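Local coordinates for protein sesquisabinene B synthase 2 (Santalum album, PDB 6A2A) that probably catalyses the metal-dependent cyclisation of farnesyl diphosphate to sesquisabinene B, at residues E100-E103 with A104-V108; R129-E133 with N134-V138; S264-W267 with V268-L272; N349-M352 with P353-M357. One frame throughout, in Å; residues are numbered along the deposited sequence.

Contact 1. Residues E100-E103 with A104-V108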
loop_
_atom_site.group_PDB
_atom_site.type_symbol
_atom_site.label_atom_id
_atom_site.label_comp_id
_atom_site.label_asym_id
_atom_site.label_seq_id
_atom_site.Cartn_x
_atom_site.Cartn_y
_atom_site.Cartn_z
ATOM N N GLU A 100 -5.141 -25.212 26.639
ATOM C CA GLU A 100 -5.099 -25.388 28.097
ATOM C C GLU A 100 -6.433 -24.976 28.725
ATOM O O GLU A 100 -6.883 -25.613 29.680
ATOM C CB GLU A 100 -3.978 -24.555 28.707
ATOM C CG GLU A 100 -2.599 -24.922 28.193
ATOM C CD GLU A 100 -2.177 -24.379 26.845
ATOM O OE1 GLU A 100 -2.978 -23.646 26.216
ATOM O OE2 GLU A 100 -1.055 -24.716 26.414
ATOM N N VAL A 101 -7.048 -23.872 28.237
ATOM C CA VAL A 101 -8.318 -23.431 28.824
ATOM C C VAL A 101 -9.384 -24.487 28.560
ATOM O O VAL A 101 -10.185 -24.791 29.442
ATOM C CB VAL A 101 -8.745 -22.047 28.302
ATOM C CG1 VAL A 101 -10.177 -21.749 28.643
ATOM C CG2 VAL A 101 -7.798 -20.978 28.801
ATOM N N LYS A 102 -9.415 -25.035 27.327
ATOM C CA LYS A 102 -10.455 -25.971 27.007
ATOM C C LYS A 102 -10.289 -27.226 27.886
ATOM O O LYS A 102 -11.267 -27.789 28.390
ATOM C CB LYS A 102 -10.399 -26.350 25.521
ATOM C CG LYS A 102 -11.416 -27.401 25.090
ATOM C CD LYS A 102 -12.851 -27.045 25.434
ATOM C CE LYS A 102 -13.858 -27.965 24.779
ATOM N NZ LYS A 102 -13.663 -28.018 23.306
ATOM N N GLU A 103 -9.045 -27.637 28.020
ATOM C CA GLU A 103 -8.687 -28.842 28.775
ATOM C C GLU A 103 -9.037 -28.618 30.241
ATOM O O GLU A 103 -9.635 -29.469 30.851
ATOM C CB GLU A 103 -7.219 -29.192 28.515
ATOM C CG GLU A 103 -7.014 -29.638 27.067
ATOM C CD GLU A 103 -5.674 -30.241 26.695
ATOM O OE1 GLU A 103 -4.632 -29.701 27.126
ATOM O OE2 GLU A 103 -5.681 -31.246 25.951
ATOM N N ALA A 104 -8.807 -27.416 30.750
ATOM C CA ALA A 104 -9.259 -27.108 32.104
ATOM C C ALA A 104 -10.774 -27.217 32.214
ATOM O O ALA A 104 -11.258 -27.778 33.173
ATOM C CB ALA A 104 -8.737 -25.750 32.558
ATOM N N VAL A 105 -11.540 -26.691 31.238
ATOM C CA VAL A 105 -12.985 -26.681 31.307
ATOM C C VAL A 105 -13.537 -28.106 31.264
ATOM O O VAL A 105 -14.494 -28.435 31.971
ATOM C CB VAL A 105 -13.561 -25.841 30.151
ATOM C CG1 VAL A 105 -15.038 -26.097 29.909
ATOM C CG2 VAL A 105 -13.288 -24.386 30.437
ATOM N N VAL A 106 -12.960 -28.900 30.392
ATOM C CA VAL A 106 -13.368 -30.320 30.254
ATOM C C VAL A 106 -13.161 -31.045 31.603
ATOM O O VAL A 106 -14.094 -31.663 32.130
ATOM C CB VAL A 106 -12.582 -31.009 29.121
ATOM C CG1 VAL A 106 -12.799 -32.517 29.130
ATOM C CG2 VAL A 106 -12.941 -30.440 27.750
ATOM N N MET A 107 -11.963 -30.941 32.121
ATOM C CA MET A 107 -11.610 -31.437 33.514
ATOM C C MET A 107 -12.693 -31.042 34.519
ATOM O O MET A 107 -13.309 -31.905 35.187
ATOM C CB MET A 107 -10.276 -30.854 33.983
ATOM C CG MET A 107 -9.050 -31.683 33.608
ATOM S SD MET A 107 -8.495 -32.780 34.941
ATOM C CE MET A 107 -8.221 -34.298 34.022
ATOM N N VAL A 108 -13.014 -29.743 34.625
ATOM C CA VAL A 108 -14.047 -29.353 35.541
ATOM C C VAL A 108 -15.363 -30.047 35.157
ATOM O O VAL A 108 -16.175 -30.375 36.056
ATOM C CB VAL A 108 -14.197 -27.814 35.655
ATOM C CG1 VAL A 108 -15.367 -27.410 36.506
ATOM C CG2 VAL A 108 -12.940 -27.171 36.189
#

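Contact 2. Residues R129-E133 with N134-V138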
loop_
_atom_site.group_PDB
_atom_site.type_symbol
_atom_site.label_atom_id
_atom_site.label_comp_id
_atom_site.label_asym_id
_atom_site.label_seq_id
_atom_site.Cartn_x
_atom_site.Cartn_y
_atom_site.Cartn_z
ATOM N N ARG A 129 -22.182 -20.765 32.830
ATOM C CA ARG A 129 -21.701 -19.885 31.737
ATOM C C ARG A 129 -20.449 -20.430 31.059
ATOM O O ARG A 129 -20.396 -20.443 29.808
ATOM C CB ARG A 129 -21.474 -18.455 32.235
ATOM C CG ARG A 129 -20.831 -17.563 31.177
ATOM C CD ARG A 129 -20.962 -16.082 31.518
ATOM N NE ARG A 129 -20.168 -15.719 32.703
ATOM C CZ ARG A 129 -18.875 -15.566 32.755
ATOM N NH1 ARG A 129 -18.115 -15.737 31.681
ATOM N NH2 ARG A 129 -18.310 -15.218 33.924
ATOM N N ILE A 130 -19.421 -20.825 31.812
ATOM C CA ILE A 130 -18.171 -21.240 31.262
ATOM C C ILE A 130 -18.389 -22.509 30.439
ATOM O O ILE A 130 -17.757 -22.687 29.403
ATOM C CB ILE A 130 -17.082 -21.467 32.332
ATOM C CG1 ILE A 130 -16.829 -20.227 33.199
ATOM C CG2 ILE A 130 -15.801 -21.938 31.682
ATOM C CD1 ILE A 130 -16.075 -19.134 32.502
ATOM N N MET A 131 -19.174 -23.417 30.989
ATOM C CA MET A 131 -19.515 -24.660 30.217
ATOM C C MET A 131 -20.150 -24.299 28.857
ATOM O O MET A 131 -19.639 -24.739 27.807
ATOM C CB MET A 131 -20.447 -25.543 31.027
ATOM C CG MET A 131 -19.796 -26.190 32.256
ATOM S SD MET A 131 -18.360 -27.153 31.919
ATOM C CE MET A 131 -17.607 -27.246 33.546
ATOM N N ARG A 132 -21.189 -23.493 28.850
ATOM C CA ARG A 132 -21.884 -23.165 27.610
ATOM C C ARG A 132 -21.001 -22.353 26.672
ATOM O O ARG A 132 -21.037 -22.609 25.432
ATOM C CB ARG A 132 -23.210 -22.462 27.868
ATOM C CG ARG A 132 -24.312 -23.386 28.371
ATOM C CD ARG A 132 -25.649 -22.782 28.168
ATOM N NE ARG A 132 -26.768 -23.618 28.566
ATOM C CZ ARG A 132 -28.025 -23.438 28.182
ATOM N NH1 ARG A 132 -28.351 -22.457 27.340
ATOM N NH2 ARG A 132 -28.966 -24.228 28.659
ATOM N N GLU A 133 -20.201 -21.422 27.178
ATOM C CA GLU A 133 -19.245 -20.713 26.271
ATOM C C GLU A 133 -18.332 -21.707 25.568
ATOM O O GLU A 133 -17.775 -21.401 24.513
ATOM C CB GLU A 133 -18.367 -19.752 27.083
ATOM C CG GLU A 133 -19.138 -18.590 27.637
ATOM C CD GLU A 133 -18.357 -17.742 28.641
ATOM O OE1 GLU A 133 -17.281 -18.202 29.061
ATOM O OE2 GLU A 133 -18.784 -16.587 28.886
ATOM N N ASN A 134 -18.116 -22.890 26.185
ATOM C CA ASN A 134 -17.183 -23.845 25.598
ATOM C C ASN A 134 -17.901 -25.037 24.957
ATOM O O ASN A 134 -17.267 -26.034 24.682
ATOM C CB ASN A 134 -16.170 -24.326 26.633
ATOM C CG ASN A 134 -15.128 -23.286 26.906
ATOM O OD1 ASN A 134 -14.140 -23.235 26.192
ATOM N ND2 ASN A 134 -15.365 -22.404 27.861
ATOM N N GLY A 135 -19.187 -24.967 24.741
ATOM C CA GLY A 135 -19.842 -25.965 23.921
ATOM C C GLY A 135 -20.268 -27.185 24.725
ATOM O O GLY A 135 -20.579 -28.243 24.146
ATOM N N ILE A 136 -20.324 -27.028 26.041
ATOM C CA ILE A 136 -20.698 -28.118 26.964
ATOM C C ILE A 136 -22.023 -27.721 27.607
ATOM O O ILE A 136 -22.118 -26.708 28.352
ATOM C CB ILE A 136 -19.560 -28.385 27.969
ATOM C CG1 ILE A 136 -18.317 -28.953 27.300
ATOM C CG2 ILE A 136 -20.037 -29.296 29.084
ATOM C CD1 ILE A 136 -17.061 -28.764 28.094
ATOM N N PHE A 137 -23.088 -28.453 27.277
ATOM C CA PHE A 137 -24.393 -28.086 27.644
ATOM C C PHE A 137 -24.617 -28.265 29.155
ATOM O O PHE A 137 -24.133 -29.233 29.744
ATOM C CB PHE A 137 -25.425 -28.963 26.938
ATOM C CG PHE A 137 -26.832 -28.515 27.162
ATOM C CD1 PHE A 137 -27.297 -27.369 26.537
ATOM C CD2 PHE A 137 -27.675 -29.163 28.045
ATOM C CE1 PHE A 137 -28.584 -26.920 26.762
ATOM C CE2 PHE A 137 -28.967 -28.710 28.258
ATOM C CZ PHE A 137 -29.419 -27.588 27.613
ATOM N N VAL A 138 -25.336 -27.317 29.733
ATOM C CA VAL A 138 -25.797 -27.341 31.112
ATOM C C VAL A 138 -27.221 -26.874 31.024
ATOM O O VAL A 138 -27.447 -25.886 30.364
ATOM C CB VAL A 138 -24.985 -26.429 32.054
ATOM C CG1 VAL A 138 -25.554 -26.465 33.460
ATOM C CG2 VAL A 138 -23.525 -26.794 32.090
#

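Contact 3. Residues S264-W267 with V268-L272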
loop_
_atom_site.group_PDB
_atom_site.type_symbol
_atom_site.label_atom_id
_atom_site.label_comp_id
_atom_site.label_asym_id
_atom_site.label_seq_id
_atom_site.Cartn_x
_atom_site.Cartn_y
_atom_site.Cartn_z
ATOM N N SER A 264 -3.575 4.113 7.305
ATOM C CA SER A 264 -3.557 5.582 7.215
ATOM C C SER A 264 -2.876 5.987 5.923
ATOM O O SER A 264 -3.366 6.858 5.163
ATOM C CB SER A 264 -2.839 6.195 8.388
ATOM O OG SER A 264 -3.629 6.073 9.542
ATOM N N ARG A 265 -1.723 5.353 5.652
ATOM C CA ARG A 265 -1.027 5.662 4.387
ATOM C C ARG A 265 -1.907 5.308 3.182
ATOM O O ARG A 265 -1.987 6.090 2.225
ATOM C CB ARG A 265 0.343 4.976 4.351
ATOM C CG ARG A 265 1.342 5.614 5.303
ATOM C CD ARG A 265 2.761 5.084 5.189
ATOM N NE ARG A 265 2.877 3.728 5.704
ATOM C CZ ARG A 265 3.139 3.429 6.970
ATOM N NH1 ARG A 265 3.401 4.390 7.839
ATOM N NH2 ARG A 265 3.114 2.174 7.370
ATOM N N TRP A 266 -2.580 4.162 3.191
ATOM C CA TRP A 266 -3.497 3.770 2.145
ATOM C C TRP A 266 -4.597 4.844 1.986
ATOM O O TRP A 266 -4.940 5.213 0.861
ATOM C CB TRP A 266 -4.124 2.400 2.451
ATOM C CG TRP A 266 -5.321 2.076 1.614
ATOM C CD1 TRP A 266 -5.335 1.661 0.312
ATOM C CD2 TRP A 266 -6.705 2.133 2.037
ATOM N NE1 TRP A 266 -6.621 1.492 -0.123
ATOM C CE2 TRP A 266 -7.488 1.757 0.924
ATOM C CE3 TRP A 266 -7.340 2.469 3.238
ATOM C CZ2 TRP A 266 -8.881 1.715 0.964
ATOM C CZ3 TRP A 266 -8.726 2.408 3.272
ATOM C CH2 TRP A 266 -9.474 2.006 2.167
ATOM N N TRP A 267 -5.212 5.173 3.111
ATOM C CA TRP A 267 -6.362 6.134 3.121
ATOM C C TRP A 267 -5.936 7.486 2.559
ATOM O O TRP A 267 -6.601 8.005 1.688
ATOM C CB TRP A 267 -6.909 6.227 4.530
ATOM C CG TRP A 267 -8.152 7.048 4.696
ATOM C CD1 TRP A 267 -8.283 8.175 5.435
ATOM C CD2 TRP A 267 -9.455 6.755 4.164
ATOM N NE1 TRP A 267 -9.581 8.600 5.412
ATOM C CE2 TRP A 267 -10.320 7.772 4.624
ATOM C CE3 TRP A 267 -9.955 5.744 3.351
ATOM C CZ2 TRP A 267 -11.681 7.772 4.346
ATOM C CZ3 TRP A 267 -11.313 5.737 3.071
ATOM C CH2 TRP A 267 -12.168 6.747 3.563
ATOM N N VAL A 268 -4.813 8.027 3.018
ATOM C CA VAL A 268 -4.353 9.291 2.472
ATOM C C VAL A 268 -4.061 9.115 0.963
ATOM O O VAL A 268 -4.325 10.040 0.147
ATOM C CB VAL A 268 -3.147 9.801 3.299
ATOM C CG1 VAL A 268 -2.455 10.966 2.606
ATOM C CG2 VAL A 268 -3.590 10.198 4.706
ATOM N N GLY A 269 -3.534 7.964 0.545
ATOM C CA GLY A 269 -3.309 7.664 -0.858
ATOM C C GLY A 269 -4.572 7.640 -1.700
ATOM O O GLY A 269 -4.558 7.976 -2.891
ATOM N N THR A 270 -5.714 7.233 -1.113
ATOM C CA THR A 270 -6.949 7.262 -1.891
ATOM C C THR A 270 -7.391 8.709 -2.097
ATOM O O THR A 270 -8.300 8.943 -2.887
ATOM C CB THR A 270 -8.137 6.542 -1.213
ATOM O OG1 THR A 270 -8.515 7.163 0.022
ATOM C CG2 THR A 270 -7.824 5.096 -0.940
ATOM N N GLY A 271 -6.938 9.653 -1.277
ATOM C CA GLY A 271 -7.499 10.981 -1.276
ATOM C C GLY A 271 -8.851 11.120 -0.576
ATOM O O GLY A 271 -9.340 12.245 -0.449
ATOM N N LEU A 272 -9.428 10.046 -0.010
ATOM C CA LEU A 272 -10.780 10.120 0.563
ATOM C C LEU A 272 -10.831 10.870 1.888
ATOM O O LEU A 272 -11.906 11.317 2.316
ATOM C CB LEU A 272 -11.358 8.712 0.670
ATOM C CG LEU A 272 -11.608 8.009 -0.652
ATOM C CD1 LEU A 272 -12.283 6.633 -0.463
ATOM C CD2 LEU A 272 -12.396 8.878 -1.632
#

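Contact 4. Residues N349-M352 with P353-M357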
loop_
_atom_site.group_PDB
_atom_site.type_symbol
_atom_site.label_atom_id
_atom_site.label_comp_id
_atom_site.label_asym_id
_atom_site.label_seq_id
_atom_site.Cartn_x
_atom_site.Cartn_y
_atom_site.Cartn_z
ATOM N N ASN A 349 -15.985 14.312 -6.215
ATOM C CA ASN A 349 -16.201 13.824 -4.865
ATOM C C ASN A 349 -17.058 12.558 -4.809
ATOM O O ASN A 349 -17.132 11.946 -3.716
ATOM C CB ASN A 349 -16.777 14.901 -3.941
ATOM C CG ASN A 349 -15.835 16.049 -3.647
ATOM O OD1 ASN A 349 -14.599 15.925 -3.828
ATOM N ND2 ASN A 349 -16.421 17.178 -3.231
ATOM N N ILE A 350 -17.717 12.178 -5.885
ATOM C CA ILE A 350 -18.482 10.956 -5.953
ATOM C C ILE A 350 -17.661 9.907 -6.695
ATOM O O ILE A 350 -17.683 8.731 -6.351
ATOM C CB ILE A 350 -19.855 11.220 -6.601
ATOM C CG1 ILE A 350 -20.638 12.225 -5.738
ATOM C CG2 ILE A 350 -20.628 9.925 -6.824
ATOM C CD1 ILE A 350 -21.983 12.633 -6.320
ATOM N N ARG A 351 -16.933 10.337 -7.725
ATOM C CA ARG A 351 -16.126 9.461 -8.545
ATOM C C ARG A 351 -14.974 8.825 -7.735
ATOM O O ARG A 351 -14.654 7.640 -7.963
ATOM C CB ARG A 351 -15.504 10.230 -9.718
ATOM C CG ARG A 351 -15.103 9.358 -10.891
ATOM C CD ARG A 351 -14.381 10.102 -12.009
ATOM N NE ARG A 351 -14.982 11.387 -12.299
ATOM C CZ ARG A 351 -14.359 12.444 -12.809
ATOM N NH1 ARG A 351 -13.162 12.321 -13.376
ATOM N NH2 ARG A 351 -14.942 13.628 -12.720
ATOM N N MET A 352 -14.389 9.564 -6.832
ATOM C CA MET A 352 -13.200 9.055 -6.060
ATOM C C MET A 352 -13.635 7.920 -5.118
ATOM O O MET A 352 -13.062 6.803 -5.162
ATOM C CB MET A 352 -12.457 10.199 -5.386
ATOM C CG MET A 352 -11.603 10.983 -6.414
ATOM S SD MET A 352 -10.764 12.393 -5.747
ATOM C CE MET A 352 -9.737 11.582 -4.521
ATOM N N PRO A 353 -14.716 8.111 -4.332
ATOM C CA PRO A 353 -15.264 6.948 -3.598
ATOM C C PRO A 353 -15.610 5.751 -4.486
ATOM O O PRO A 353 -15.406 4.572 -4.111
ATOM C CB PRO A 353 -16.528 7.515 -2.944
ATOM C CG PRO A 353 -16.196 8.993 -2.738
ATOM C CD PRO A 353 -15.424 9.328 -3.994
ATOM N N LEU A 354 -16.225 5.989 -5.618
ATOM C CA LEU A 354 -16.626 4.927 -6.493
ATOM C C LEU A 354 -15.400 4.114 -6.929
ATOM O O LEU A 354 -15.387 2.872 -6.870
ATOM C CB LEU A 354 -17.342 5.478 -7.725
ATOM C CG LEU A 354 -17.634 4.474 -8.840
ATOM C CD1 LEU A 354 -18.599 3.429 -8.376
ATOM C CD2 LEU A 354 -18.221 5.179 -10.053
ATOM N N LEU A 355 -14.413 4.811 -7.430
ATOM C CA LEU A 355 -13.285 4.119 -8.005
ATOM C C LEU A 355 -12.425 3.504 -6.896
ATOM O O LEU A 355 -11.750 2.469 -7.125
ATOM C CB LEU A 355 -12.447 5.090 -8.841
ATOM C CG LEU A 355 -13.089 5.512 -10.166
ATOM C CD1 LEU A 355 -12.264 6.597 -10.853
ATOM C CD2 LEU A 355 -13.301 4.317 -11.075
ATOM N N THR A 356 -12.445 4.078 -5.698
ATOM C CA THR A 356 -11.750 3.427 -4.582
ATOM C C THR A 356 -12.456 2.130 -4.177
ATOM O O THR A 356 -11.815 1.130 -3.896
ATOM C CB THR A 356 -11.538 4.394 -3.432
ATOM O OG1 THR A 356 -10.740 5.509 -3.865
ATOM C CG2 THR A 356 -10.896 3.695 -2.252
ATOM N N MET A 357 -13.785 2.134 -4.119
ATOM C CA MET A 357 -14.541 0.928 -3.899
ATOM C C MET A 357 -14.169 -0.149 -4.916
ATOM O O MET A 357 -13.921 -1.291 -4.562
ATOM C CB MET A 357 -16.052 1.199 -3.965
ATOM C CG MET A 357 -16.901 -0.086 -3.993
ATOM S SD MET A 357 -18.524 0.259 -4.699
ATOM C CE MET A 357 -18.096 0.447 -6.436
#

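Contact 1. Residues E100-E103 with A104-V108
K102 and V106 meet one helical turn apart on helix 98-110 of the terpene synthase N-terminal domain, and the contact they belong to is a run of regular alpha-helix held chiefly by its backbone. Four i to i+4 hydrogen bonds join the two halves: A104 N to E100 O, V105 N to V101 O, V106 N to K102 O and M107 N to E103 O. The shortest of them include V106 N to K102 O at 2.8 Å, and the straightest is M107 N to E103 O, with 167° at the hydrogen.

Apolar packing between side chains is thin. K102 bends at chi2 (55°) and again at chi4, which carries its methylene chain obliquely across V106 and brings CE to 4.0 Å from V106 CG2. On the buried flank V101 CG1 stands 4.5 Å from V105 CG2, a loose apolar pair.

A third kind of contact is side-chain carbon on backbone oxygen. V106 CG2, beside its own backbone N, rests 3.2 Å from K102 O, and V105 CG2 lies 3.3 Å from V101 O in the same way. The methyl of A104 sits 3.4 Å from E100 O. Outward from here, A104 and V105 pack on I85 of helix 78-90, while V105 also touches I130 and M131 of helix 121-133.

The polar bonding across the contact is therefore all main chain, and the side chains sort by face: A104, V105 and V108 pack on neighbouring helices, whereas K102 and E103 put their charges on the exposed side.

Contact 2. Residues R129-E133 with N134-V138
R132 reaches past the end of its helix to hold V138, while the backbone beneath it closes in a Schellman motif that terminates helix 121-133. G135, with phi at 87°, is the C-prime residue: I136 N bonds back to M131 O at 3.0 Å and G135 N to R132 O at 3.1 Å. M131 O also accepts from N134 N, the two donors coming from opposite faces of its carbonyl plane.

The tight part lies where the chain leaving the turn folds back on M131 and R132. M131 CB presses on V138 CG2 at 3.5 Å, closer than usual for two carbons, and M131 SD touches I136 CG2 at 3.9 Å. Here M131 also packs on V108 of helix 98-110. R132, extended from CG to NE, grips V138 O side-on with NE (3.0 Å) and NH2 (2.8 Å), the oxygen lying in the guanidinium plane; E177 forms a salt bridge with NH2, and W174 makes a cation-pi contact. A leucine at R132 would probably leave V138 O without both donors and E177 without its positive mate, so that the chain after the turn could shift.

Toward solvent stands exposed G135. F137, though exposed too, still lays CE1 over one face of the R132 guanidinium, the planes 27° apart, and meets W174. The amide of N134, itself partly exposed, is nonetheless firmly tied: ND2 donates almost straight to I130 O at 2.9 Å, the angle at hydrogen being 177°.

Contact 3. Residues S264-W267 with V268-L272
L272 lies over the W267 indole, and T270 over that of W266, at the C-terminal end of helix 239-270. Both are CH-pi contacts. L272 CB stands 3.8 Å from the centroid of the six-membered ring of W267, 18° off its normal, and L272 CD1 joins it near CZ3. T270 CG2 sits 4.1 Å from the centroid of the five-membered ring of W266, whose indole also meets K307 in a cation-pi contact. A chi1 of -174° sets the W267 indole beside its carbonyl carbon, where L272 lies over one face. Were W267 cut back to an alanine, L272 would probably lose the ring face beneath its CB, and A310 and T314 the surface they pack on.

The hydrogen bonds fall into two sets. Regular helix bonds run from V268 N to S264 O (2.8 Å), G269 N to R265 O and T270 N to W266 O. Then the T270 hydroxyl takes over: OG1 donates to W267 O at 2.7 Å, in the carbonyl plane on a lone pair, and accepts from L272 N at 3.0 Å, which makes an ST turn. G271, with phi at 77°, carries the chain out of the helix.

T270 O also bonds Y366 OH of the second subunit. One threonine thus ties the helix end with its hydroxyl and rests its methyl on one face of the W266 indole, while its carbonyl binds across the dimer interface.

Contact 4. Residues N349-M352 with P353-M357
R351 and L355 lie side by side on helix 348-372, pointing the same way, with R351 CG 4.0 Å from L355 CD1. The aliphatic root of the arginine thus runs along the leucine, CG standing anti to the backbone N (chi1 -158°), before the chain bends at chi3. Its charged end turns to D344 in a salt bridge, and NE donates to L346 O.

P353 is set into the helix where an N-H would otherwise point toward the preceding turn, at N349 O. Its nitrogen has no hydrogen to give, and the ring carbons occupy that place instead: CD lies 3.1 Å from N349 O and CG 3.2 Å from the same oxygen. Against the preceding residue the ring is tight, M352 CB standing 3.4 Å from P353 CD. The helix kinks here but resumes at once, L354 N bonding to I350 O at 3.2 Å and L355 N to R351 O at 2.9 Å.

T356 folds its hydroxyl back along its own turn. With OG1 beside the backbone N (chi1 -60°), the hydroxyl donates to M352 O at 3.0 Å from above the carbonyl plane, 43° out of it, while T356 N meets the same oxygen at 2.8 Å, nearly along the C=O axis. Y366 OH of the second subunit adds a weak bond to M352 O, and L355 packs on that tyrosine.

The chemistry thus differs from one turn to the next: proline removes one main-chain donor and the helix bends there, while T356 ties M352 O doubly, through its backbone N and its buried hydroxyl.

Overall arrangement
The four contacts form two pairs at opposite sides of the chain's centre. Contact 1 lies on helix 98-110 and contact 2 at the end of the next helix, 121-133, and the loop after it; their centres are 11 Å apart, and they touch where V105 CG2 meets I130 CG2 at 3.7 Å, away from the metal site. Contacts 3 and 4, 12 Å apart between centres, join the end of helix 239-270 to helix 348-372, T270 CG2 lying 3.6 Å from T356 CG2, and both reach the second subunit. This pair stands nearer the magnesium-binding residues, which carry no metal in this model: the side chains of W267 and P353 are about 11 Å and 10 Å from that of D316.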